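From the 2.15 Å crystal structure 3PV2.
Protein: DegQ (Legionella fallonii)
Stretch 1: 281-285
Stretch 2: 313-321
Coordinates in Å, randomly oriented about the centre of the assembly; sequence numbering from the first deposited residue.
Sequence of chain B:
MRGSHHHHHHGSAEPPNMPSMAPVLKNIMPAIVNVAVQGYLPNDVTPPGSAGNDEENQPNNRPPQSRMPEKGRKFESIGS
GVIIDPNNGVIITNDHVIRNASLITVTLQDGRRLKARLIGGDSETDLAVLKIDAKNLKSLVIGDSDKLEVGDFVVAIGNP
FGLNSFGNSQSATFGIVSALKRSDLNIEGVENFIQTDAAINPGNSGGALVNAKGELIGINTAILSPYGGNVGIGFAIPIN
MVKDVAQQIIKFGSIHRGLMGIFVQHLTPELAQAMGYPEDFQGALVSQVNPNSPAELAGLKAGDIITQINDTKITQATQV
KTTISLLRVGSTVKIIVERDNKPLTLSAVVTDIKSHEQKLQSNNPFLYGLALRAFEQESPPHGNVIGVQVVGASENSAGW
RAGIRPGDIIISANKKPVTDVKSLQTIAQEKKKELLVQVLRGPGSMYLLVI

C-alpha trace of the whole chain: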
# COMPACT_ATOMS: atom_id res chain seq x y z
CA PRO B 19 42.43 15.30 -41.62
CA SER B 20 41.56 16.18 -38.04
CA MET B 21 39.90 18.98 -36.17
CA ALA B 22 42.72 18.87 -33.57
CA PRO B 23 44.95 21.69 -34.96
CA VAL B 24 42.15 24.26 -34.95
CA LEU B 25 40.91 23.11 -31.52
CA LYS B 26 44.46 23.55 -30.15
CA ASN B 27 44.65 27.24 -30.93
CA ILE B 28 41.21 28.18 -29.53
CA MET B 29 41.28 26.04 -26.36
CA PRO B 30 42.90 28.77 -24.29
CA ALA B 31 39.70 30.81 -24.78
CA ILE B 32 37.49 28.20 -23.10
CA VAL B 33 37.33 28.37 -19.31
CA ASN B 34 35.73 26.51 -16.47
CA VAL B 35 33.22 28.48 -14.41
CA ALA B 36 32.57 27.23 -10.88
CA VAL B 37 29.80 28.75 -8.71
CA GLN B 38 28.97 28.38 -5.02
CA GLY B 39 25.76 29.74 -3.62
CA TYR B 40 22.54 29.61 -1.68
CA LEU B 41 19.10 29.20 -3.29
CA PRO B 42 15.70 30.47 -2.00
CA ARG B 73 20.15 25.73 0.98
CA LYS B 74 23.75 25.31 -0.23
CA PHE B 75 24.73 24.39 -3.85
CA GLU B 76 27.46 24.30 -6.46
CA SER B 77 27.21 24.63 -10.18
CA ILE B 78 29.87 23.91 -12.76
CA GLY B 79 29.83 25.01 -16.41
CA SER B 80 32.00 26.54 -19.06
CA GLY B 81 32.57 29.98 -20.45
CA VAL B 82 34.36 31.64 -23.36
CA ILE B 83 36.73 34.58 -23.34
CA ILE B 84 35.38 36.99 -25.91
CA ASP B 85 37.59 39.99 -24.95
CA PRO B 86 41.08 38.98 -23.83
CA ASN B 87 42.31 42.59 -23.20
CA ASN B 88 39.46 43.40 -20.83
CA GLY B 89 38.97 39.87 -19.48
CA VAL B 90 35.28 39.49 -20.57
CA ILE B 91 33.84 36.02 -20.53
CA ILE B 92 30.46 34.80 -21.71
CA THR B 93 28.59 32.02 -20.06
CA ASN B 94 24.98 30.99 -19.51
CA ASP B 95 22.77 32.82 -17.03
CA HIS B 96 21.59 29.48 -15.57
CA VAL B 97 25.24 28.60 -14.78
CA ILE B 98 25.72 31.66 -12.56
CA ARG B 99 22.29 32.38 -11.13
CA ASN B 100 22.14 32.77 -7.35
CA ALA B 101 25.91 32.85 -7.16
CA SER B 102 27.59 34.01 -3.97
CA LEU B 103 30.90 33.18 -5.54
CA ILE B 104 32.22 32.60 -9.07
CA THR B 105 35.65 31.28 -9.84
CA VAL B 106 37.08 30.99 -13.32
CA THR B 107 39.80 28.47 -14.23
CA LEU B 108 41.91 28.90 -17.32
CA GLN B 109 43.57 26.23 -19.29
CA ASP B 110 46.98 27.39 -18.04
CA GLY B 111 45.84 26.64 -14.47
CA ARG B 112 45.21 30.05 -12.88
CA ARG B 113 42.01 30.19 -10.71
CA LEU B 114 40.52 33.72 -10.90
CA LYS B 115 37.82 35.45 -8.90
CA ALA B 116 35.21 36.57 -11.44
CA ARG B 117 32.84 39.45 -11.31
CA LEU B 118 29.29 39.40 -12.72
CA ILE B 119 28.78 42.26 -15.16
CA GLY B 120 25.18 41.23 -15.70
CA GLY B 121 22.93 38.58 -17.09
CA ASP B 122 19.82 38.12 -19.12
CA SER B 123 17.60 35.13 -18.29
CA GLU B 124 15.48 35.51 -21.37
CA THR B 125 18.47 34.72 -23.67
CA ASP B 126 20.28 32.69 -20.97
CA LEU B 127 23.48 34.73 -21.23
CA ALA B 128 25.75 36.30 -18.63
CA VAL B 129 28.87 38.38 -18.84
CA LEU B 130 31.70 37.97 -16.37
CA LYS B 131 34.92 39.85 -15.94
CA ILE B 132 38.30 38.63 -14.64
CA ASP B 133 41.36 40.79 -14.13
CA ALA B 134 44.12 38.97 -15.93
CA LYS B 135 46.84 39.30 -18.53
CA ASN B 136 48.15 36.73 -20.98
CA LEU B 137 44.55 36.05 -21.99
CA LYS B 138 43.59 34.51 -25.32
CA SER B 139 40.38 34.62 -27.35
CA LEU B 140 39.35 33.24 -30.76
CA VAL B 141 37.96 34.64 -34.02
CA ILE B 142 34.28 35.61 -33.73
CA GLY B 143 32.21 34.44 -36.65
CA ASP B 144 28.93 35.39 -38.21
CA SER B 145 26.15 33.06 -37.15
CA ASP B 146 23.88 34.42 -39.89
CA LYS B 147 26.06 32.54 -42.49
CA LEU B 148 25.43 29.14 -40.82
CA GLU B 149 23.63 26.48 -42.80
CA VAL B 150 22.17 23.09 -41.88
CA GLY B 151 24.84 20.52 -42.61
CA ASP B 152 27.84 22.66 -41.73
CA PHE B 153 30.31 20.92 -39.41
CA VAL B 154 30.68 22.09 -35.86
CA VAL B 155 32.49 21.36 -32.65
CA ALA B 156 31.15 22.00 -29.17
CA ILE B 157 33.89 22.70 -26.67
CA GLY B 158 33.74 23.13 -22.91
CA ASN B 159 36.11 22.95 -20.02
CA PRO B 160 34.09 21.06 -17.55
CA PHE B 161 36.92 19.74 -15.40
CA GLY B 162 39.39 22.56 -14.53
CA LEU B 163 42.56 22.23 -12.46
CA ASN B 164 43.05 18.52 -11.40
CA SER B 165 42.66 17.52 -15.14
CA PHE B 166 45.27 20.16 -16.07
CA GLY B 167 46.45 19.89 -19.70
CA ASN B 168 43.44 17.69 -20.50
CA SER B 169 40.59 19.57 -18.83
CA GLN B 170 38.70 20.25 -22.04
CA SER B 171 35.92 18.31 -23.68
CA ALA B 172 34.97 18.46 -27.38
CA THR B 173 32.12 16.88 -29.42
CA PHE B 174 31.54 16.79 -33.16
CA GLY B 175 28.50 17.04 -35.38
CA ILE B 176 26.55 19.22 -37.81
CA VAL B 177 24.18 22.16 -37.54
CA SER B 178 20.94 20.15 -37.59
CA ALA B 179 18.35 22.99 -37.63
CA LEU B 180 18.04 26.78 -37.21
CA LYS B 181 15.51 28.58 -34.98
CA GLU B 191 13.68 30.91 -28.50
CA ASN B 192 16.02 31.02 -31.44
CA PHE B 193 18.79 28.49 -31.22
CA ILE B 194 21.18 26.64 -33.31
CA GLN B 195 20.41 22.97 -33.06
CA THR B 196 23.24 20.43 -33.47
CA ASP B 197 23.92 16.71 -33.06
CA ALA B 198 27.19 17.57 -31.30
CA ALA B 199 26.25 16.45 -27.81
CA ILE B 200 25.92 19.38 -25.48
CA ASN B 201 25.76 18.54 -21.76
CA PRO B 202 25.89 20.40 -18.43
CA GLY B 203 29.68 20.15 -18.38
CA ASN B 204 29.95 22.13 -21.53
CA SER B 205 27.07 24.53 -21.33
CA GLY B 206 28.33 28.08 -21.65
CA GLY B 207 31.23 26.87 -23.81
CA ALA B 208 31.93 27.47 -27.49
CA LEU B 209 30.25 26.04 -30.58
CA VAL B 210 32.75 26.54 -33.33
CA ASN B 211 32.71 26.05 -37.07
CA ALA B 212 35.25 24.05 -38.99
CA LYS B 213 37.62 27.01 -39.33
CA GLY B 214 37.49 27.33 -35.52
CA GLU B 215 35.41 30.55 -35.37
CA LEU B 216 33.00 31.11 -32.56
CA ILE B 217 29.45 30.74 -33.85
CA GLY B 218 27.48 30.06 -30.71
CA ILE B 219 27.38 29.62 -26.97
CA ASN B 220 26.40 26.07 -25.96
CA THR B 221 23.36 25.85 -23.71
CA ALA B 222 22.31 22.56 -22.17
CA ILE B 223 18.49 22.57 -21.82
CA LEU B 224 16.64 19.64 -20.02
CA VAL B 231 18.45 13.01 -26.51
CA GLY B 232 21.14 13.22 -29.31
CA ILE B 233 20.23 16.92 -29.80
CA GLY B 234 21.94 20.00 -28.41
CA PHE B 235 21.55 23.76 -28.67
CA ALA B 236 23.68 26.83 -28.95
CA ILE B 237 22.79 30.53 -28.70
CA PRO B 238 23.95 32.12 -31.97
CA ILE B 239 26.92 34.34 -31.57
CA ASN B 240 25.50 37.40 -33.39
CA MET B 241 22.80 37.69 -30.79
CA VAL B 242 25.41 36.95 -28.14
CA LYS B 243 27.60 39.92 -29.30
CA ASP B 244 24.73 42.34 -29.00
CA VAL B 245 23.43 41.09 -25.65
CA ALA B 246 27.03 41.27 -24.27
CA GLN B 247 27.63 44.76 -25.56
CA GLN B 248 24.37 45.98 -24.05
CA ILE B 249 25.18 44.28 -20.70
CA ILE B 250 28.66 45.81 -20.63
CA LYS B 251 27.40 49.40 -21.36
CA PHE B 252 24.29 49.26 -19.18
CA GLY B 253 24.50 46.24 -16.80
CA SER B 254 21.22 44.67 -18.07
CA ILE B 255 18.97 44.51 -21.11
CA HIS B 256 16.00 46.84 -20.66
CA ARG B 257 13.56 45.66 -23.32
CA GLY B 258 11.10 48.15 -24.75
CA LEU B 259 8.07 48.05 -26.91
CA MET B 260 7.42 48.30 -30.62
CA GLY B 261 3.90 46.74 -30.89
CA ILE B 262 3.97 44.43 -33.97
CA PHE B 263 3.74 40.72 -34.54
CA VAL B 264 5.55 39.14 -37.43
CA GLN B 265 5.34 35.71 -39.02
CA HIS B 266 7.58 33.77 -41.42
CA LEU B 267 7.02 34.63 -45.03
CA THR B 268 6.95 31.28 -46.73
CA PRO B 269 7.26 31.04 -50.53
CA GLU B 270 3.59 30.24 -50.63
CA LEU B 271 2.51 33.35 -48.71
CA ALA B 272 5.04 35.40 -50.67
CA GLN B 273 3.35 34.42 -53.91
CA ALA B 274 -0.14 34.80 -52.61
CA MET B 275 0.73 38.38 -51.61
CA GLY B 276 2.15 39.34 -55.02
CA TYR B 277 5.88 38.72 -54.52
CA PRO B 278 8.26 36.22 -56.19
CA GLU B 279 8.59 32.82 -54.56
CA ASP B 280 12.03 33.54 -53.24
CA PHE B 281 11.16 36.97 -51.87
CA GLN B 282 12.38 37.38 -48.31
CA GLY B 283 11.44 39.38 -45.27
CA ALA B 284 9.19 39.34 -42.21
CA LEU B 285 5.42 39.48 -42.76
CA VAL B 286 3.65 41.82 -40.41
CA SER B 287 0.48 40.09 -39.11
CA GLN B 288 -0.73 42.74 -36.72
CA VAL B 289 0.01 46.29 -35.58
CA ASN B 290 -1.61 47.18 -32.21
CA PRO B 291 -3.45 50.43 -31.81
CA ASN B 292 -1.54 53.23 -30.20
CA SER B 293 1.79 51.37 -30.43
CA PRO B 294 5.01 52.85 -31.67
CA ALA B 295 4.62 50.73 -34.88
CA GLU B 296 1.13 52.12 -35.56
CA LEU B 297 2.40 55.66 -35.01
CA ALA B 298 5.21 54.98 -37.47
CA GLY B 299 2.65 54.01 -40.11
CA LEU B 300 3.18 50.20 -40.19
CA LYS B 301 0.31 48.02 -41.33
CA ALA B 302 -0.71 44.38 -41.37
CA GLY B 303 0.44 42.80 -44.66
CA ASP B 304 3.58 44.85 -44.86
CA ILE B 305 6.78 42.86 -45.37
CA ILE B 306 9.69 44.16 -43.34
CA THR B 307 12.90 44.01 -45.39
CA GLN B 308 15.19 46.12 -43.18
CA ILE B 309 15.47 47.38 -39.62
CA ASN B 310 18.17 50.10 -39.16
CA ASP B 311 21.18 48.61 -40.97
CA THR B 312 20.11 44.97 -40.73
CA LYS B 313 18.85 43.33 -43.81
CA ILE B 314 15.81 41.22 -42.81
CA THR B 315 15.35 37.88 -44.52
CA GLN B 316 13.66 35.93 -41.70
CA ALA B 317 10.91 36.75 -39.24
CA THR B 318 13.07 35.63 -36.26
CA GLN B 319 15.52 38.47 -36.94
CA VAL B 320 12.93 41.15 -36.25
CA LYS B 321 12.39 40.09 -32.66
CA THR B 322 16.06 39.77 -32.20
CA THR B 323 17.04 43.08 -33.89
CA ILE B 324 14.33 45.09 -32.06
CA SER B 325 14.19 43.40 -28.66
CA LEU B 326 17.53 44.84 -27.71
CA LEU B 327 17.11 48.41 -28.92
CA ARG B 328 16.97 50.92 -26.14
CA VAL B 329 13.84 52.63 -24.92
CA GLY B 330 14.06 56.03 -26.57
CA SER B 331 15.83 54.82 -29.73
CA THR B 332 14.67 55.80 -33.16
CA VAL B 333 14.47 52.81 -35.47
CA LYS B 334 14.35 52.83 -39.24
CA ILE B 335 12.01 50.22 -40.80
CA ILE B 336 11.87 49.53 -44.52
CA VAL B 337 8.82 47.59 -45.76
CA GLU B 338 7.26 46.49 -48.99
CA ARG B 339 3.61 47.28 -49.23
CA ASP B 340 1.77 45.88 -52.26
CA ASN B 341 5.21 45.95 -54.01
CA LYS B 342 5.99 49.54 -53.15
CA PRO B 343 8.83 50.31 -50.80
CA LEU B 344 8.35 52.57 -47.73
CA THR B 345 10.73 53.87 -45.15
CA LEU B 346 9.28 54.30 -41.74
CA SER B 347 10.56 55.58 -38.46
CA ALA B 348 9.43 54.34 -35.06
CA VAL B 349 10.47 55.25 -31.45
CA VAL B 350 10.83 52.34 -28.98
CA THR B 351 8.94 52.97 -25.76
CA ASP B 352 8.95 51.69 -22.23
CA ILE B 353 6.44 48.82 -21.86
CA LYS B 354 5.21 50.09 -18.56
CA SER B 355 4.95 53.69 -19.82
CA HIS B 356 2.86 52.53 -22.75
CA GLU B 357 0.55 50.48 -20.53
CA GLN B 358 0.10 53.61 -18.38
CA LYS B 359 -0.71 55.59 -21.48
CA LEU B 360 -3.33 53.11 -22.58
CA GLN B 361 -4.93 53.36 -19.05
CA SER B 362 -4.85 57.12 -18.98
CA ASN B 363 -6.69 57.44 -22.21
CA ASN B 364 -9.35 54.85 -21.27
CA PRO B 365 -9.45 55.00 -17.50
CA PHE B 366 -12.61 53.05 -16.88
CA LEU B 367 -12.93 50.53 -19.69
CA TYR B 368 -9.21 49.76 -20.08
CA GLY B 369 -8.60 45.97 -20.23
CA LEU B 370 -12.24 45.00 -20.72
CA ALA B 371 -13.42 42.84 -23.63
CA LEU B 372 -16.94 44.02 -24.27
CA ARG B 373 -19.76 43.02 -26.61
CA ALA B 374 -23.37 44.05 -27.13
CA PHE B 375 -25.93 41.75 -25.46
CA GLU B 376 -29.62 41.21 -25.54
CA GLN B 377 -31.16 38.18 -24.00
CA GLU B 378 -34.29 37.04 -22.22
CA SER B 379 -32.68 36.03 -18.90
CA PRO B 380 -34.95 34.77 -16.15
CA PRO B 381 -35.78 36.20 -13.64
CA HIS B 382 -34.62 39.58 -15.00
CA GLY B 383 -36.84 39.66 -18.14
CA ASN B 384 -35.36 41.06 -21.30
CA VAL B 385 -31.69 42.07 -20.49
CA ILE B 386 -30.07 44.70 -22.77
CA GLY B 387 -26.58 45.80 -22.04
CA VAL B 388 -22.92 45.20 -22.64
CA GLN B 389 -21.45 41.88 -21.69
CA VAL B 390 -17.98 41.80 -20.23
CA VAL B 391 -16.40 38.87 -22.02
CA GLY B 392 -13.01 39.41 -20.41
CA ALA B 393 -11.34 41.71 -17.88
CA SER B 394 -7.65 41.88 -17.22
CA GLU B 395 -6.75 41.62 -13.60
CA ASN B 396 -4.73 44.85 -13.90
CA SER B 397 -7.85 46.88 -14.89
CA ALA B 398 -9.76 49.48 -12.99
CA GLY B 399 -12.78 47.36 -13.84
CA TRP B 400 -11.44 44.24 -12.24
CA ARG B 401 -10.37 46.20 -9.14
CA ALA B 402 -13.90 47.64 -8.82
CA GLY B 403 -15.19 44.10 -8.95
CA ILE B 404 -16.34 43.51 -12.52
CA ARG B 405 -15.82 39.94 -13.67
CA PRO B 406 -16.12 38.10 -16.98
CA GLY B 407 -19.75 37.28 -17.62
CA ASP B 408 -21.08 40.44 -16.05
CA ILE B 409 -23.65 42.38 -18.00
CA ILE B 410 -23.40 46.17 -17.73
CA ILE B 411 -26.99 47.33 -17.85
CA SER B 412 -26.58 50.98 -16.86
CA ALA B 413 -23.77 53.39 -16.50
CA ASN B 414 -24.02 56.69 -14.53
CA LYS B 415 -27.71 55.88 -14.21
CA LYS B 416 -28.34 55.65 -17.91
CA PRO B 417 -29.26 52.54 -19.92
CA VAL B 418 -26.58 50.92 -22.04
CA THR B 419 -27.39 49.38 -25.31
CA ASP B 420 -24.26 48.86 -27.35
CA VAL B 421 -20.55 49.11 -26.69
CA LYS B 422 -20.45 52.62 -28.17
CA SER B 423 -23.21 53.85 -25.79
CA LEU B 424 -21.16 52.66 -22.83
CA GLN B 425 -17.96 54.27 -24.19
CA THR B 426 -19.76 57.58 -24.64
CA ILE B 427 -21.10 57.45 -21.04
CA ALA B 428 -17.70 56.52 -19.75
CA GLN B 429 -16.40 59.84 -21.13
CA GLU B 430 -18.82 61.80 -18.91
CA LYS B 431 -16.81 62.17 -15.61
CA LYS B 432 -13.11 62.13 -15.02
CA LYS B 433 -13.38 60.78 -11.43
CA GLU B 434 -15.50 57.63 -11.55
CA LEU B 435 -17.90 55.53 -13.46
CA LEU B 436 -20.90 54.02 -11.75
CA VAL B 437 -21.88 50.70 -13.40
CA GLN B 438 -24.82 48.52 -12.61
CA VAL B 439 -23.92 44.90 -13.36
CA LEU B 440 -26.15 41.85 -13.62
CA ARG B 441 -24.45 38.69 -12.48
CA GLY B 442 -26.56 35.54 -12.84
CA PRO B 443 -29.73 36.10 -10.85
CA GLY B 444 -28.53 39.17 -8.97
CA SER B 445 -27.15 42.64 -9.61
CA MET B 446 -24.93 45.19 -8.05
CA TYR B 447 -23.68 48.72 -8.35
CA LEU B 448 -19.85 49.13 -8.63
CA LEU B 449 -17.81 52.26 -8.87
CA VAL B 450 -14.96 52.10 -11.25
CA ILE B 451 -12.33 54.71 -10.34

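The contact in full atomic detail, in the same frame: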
# COMPACT_ATOMS: atom_id res chain seq x y z
N PHE B 281 11.05 35.67 -52.56
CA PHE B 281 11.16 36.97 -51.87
C PHE B 281 11.33 36.76 -50.37
O PHE B 281 10.71 35.88 -49.78
CB PHE B 281 9.92 37.85 -52.10
CG PHE B 281 10.14 39.28 -51.72
CD1 PHE B 281 9.53 39.79 -50.59
CD2 PHE B 281 11.03 40.09 -52.44
CE1 PHE B 281 9.74 41.13 -50.21
CE2 PHE B 281 11.28 41.43 -52.06
CZ PHE B 281 10.60 41.93 -50.92
N GLN B 282 12.14 37.58 -49.74
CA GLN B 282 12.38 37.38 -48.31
C GLN B 282 12.08 38.63 -47.49
O GLN B 282 12.23 39.75 -47.93
CB GLN B 282 13.84 36.99 -48.08
CG GLN B 282 14.35 35.67 -48.75
CD GLN B 282 15.83 35.40 -48.42
OE1 GLN B 282 16.73 36.08 -48.94
NE2 GLN B 282 16.07 34.42 -47.55
N GLY B 283 11.70 38.37 -46.25
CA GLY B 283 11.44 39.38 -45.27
C GLY B 283 10.54 38.81 -44.22
O GLY B 283 10.35 37.60 -44.20
N ALA B 284 10.08 39.68 -43.32
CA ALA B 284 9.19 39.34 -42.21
C ALA B 284 7.79 39.88 -42.51
O ALA B 284 7.65 41.07 -42.74
CB ALA B 284 9.71 39.94 -40.89
N LEU B 285 6.77 39.05 -42.45
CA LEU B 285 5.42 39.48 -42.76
C LEU B 285 4.80 40.03 -41.51
O LEU B 285 4.80 39.38 -40.49
CB LEU B 285 4.64 38.30 -43.23
CG LEU B 285 3.13 38.37 -43.40
CD1 LEU B 285 2.79 39.52 -44.31
CD2 LEU B 285 2.57 37.07 -43.98
N LYS B 313 19.64 43.96 -42.82
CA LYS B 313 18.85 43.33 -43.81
C LYS B 313 17.98 42.21 -43.17
O LYS B 313 18.48 41.36 -42.45
CB LYS B 313 19.77 42.79 -44.88
CG LYS B 313 19.10 42.60 -46.20
CD LYS B 313 18.72 43.94 -46.90
CE LYS B 313 17.65 43.63 -48.03
NZ LYS B 313 16.54 44.65 -48.13
N ILE B 314 16.66 42.25 -43.41
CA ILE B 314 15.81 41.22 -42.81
C ILE B 314 15.30 40.22 -43.83
O ILE B 314 14.60 40.56 -44.77
CB ILE B 314 14.68 41.80 -41.87
CG1 ILE B 314 15.22 41.94 -40.43
CG2 ILE B 314 13.56 40.79 -41.76
CD1 ILE B 314 15.51 43.16 -40.04
N THR B 315 15.72 38.97 -43.65
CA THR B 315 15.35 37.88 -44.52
C THR B 315 14.52 36.83 -43.80
O THR B 315 14.01 35.93 -44.43
CB THR B 315 16.62 37.17 -45.13
OG1 THR B 315 17.42 36.60 -44.09
CG2 THR B 315 17.46 38.14 -45.96
N GLN B 316 14.38 36.94 -42.48
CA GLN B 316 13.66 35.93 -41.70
C GLN B 316 12.92 36.60 -40.57
O GLN B 316 13.47 37.51 -39.95
CB GLN B 316 14.65 34.99 -41.05
CG GLN B 316 15.56 34.24 -42.00
CD GLN B 316 15.17 32.78 -42.08
OE1 GLN B 316 16.02 31.90 -41.94
NE2 GLN B 316 13.89 32.53 -42.27
N ALA B 317 11.70 36.14 -40.29
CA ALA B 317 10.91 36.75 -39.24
C ALA B 317 11.64 36.76 -37.87
O ALA B 317 11.47 37.67 -37.09
CB ALA B 317 9.55 36.06 -39.09
N THR B 318 12.35 35.70 -37.54
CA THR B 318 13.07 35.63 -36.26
C THR B 318 14.02 36.82 -36.03
O THR B 318 14.14 37.31 -34.92
CB THR B 318 13.86 34.34 -36.13
OG1 THR B 318 14.50 34.05 -37.39
CG2 THR B 318 12.91 33.20 -35.75
N GLN B 319 14.60 37.34 -37.08
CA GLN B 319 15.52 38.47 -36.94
C GLN B 319 14.86 39.76 -36.46
O GLN B 319 15.54 40.60 -35.92
CB GLN B 319 16.28 38.78 -38.24
CG GLN B 319 16.93 37.65 -38.86
CD GLN B 319 17.42 37.99 -40.26
OE1 GLN B 319 16.65 38.36 -41.14
NE2 GLN B 319 18.72 37.86 -40.47
N VAL B 320 13.55 39.90 -36.60
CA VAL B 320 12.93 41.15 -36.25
C VAL B 320 12.93 41.27 -34.75
O VAL B 320 13.29 42.31 -34.17
CB VAL B 320 11.53 41.22 -36.79
CG1 VAL B 320 10.71 42.35 -36.13
CG2 VAL B 320 11.57 41.33 -38.30
N LYS B 321 12.63 40.16 -34.11
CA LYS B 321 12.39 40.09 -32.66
C LYS B 321 13.73 40.32 -31.98
O LYS B 321 13.91 41.24 -31.15
CB LYS B 321 11.81 38.71 -32.36
CG LYS B 321 11.07 38.09 -33.65
CD LYS B 321 10.18 36.82 -33.39
CE LYS B 321 8.78 37.16 -32.83
NZ LYS B 321 7.73 36.07 -33.09
O HOH W 1 10.32 35.21 -43.00

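The two backbones come close without pairing. G283 and T315 have their CA atoms 4.3 Å apart, and A284 and A317 repeat that spacing, yet no direct hydrogen bond crosses between the stretches: G283 N lies 3.8 Å from T315 O, too far to bond. What the main chains do share is a CA-H...O contact, with G283 CA 3.4 Å from I314 O and an angle of 156° at the hydrogen, which directs the C-H nearly straight at the carbonyl. G283 sits here at phi/psi 158/-172, an extended conformation open to glycine but strongly disfavoured for residues with a side chain. An ideal CB on this residue would point away from the second stretch.

A water completes the backbone link. It donates to G283 O at 2.7 Å and accepts a weak hydrogen bond from A317 N at 3.2 Å, joining two polar atoms that are themselves 4.4 Å apart (G283 O to A317 N). The gap is too long for a direct bond, and the solvent molecule spans it.

The second stretch also braces its own turn. Its chain runs from T315 towards a helix, and Q319 reaches back so that OE1 accepts from two successive amides, T315 N at 2.7 Å and Q316 N at 3.0 Å. One carbonyl oxygen thus satisfies both NH groups just where the stretch passes the glycine. Backbone bonds from Q319 N to Q316 O and from V320 N to A317 O, each 3.1 Å, carry the chain onward.

Among the side chains, A284 is the hub. Its CA-to-CB bond points toward the second stretch, and the single methyl meets three apolar partners: V320 CG2 lies 3.5 Å from A284 CB, I314 CG2 4.0 Å from it, and A317 CB 4.3 Å. A317 CA is also only 3.8 Å from A284 CB, so the methyl packs against backbone as well as side chains. All four residues are buried. The next strand residue, L285, turns its CB away and makes no contact, in keeping with the alternation of an extended chain.

At the exposed margin, the CA-to-CB bond of Q282 points toward the second stretch, and its amide end lies beside T315, with OE1 3.7 Å from T315 CG2. This is van der Waals contact, not a polar bond. Q282 and T315 are among the residues most covered by the opposing stretch.

The whole contact buries 282 Å². Its rule is economical: a glycine where the backbone takes a conformation other residues disfavour, alanine for packing, and water where carbonyl and amide stand too far apart to bond directly.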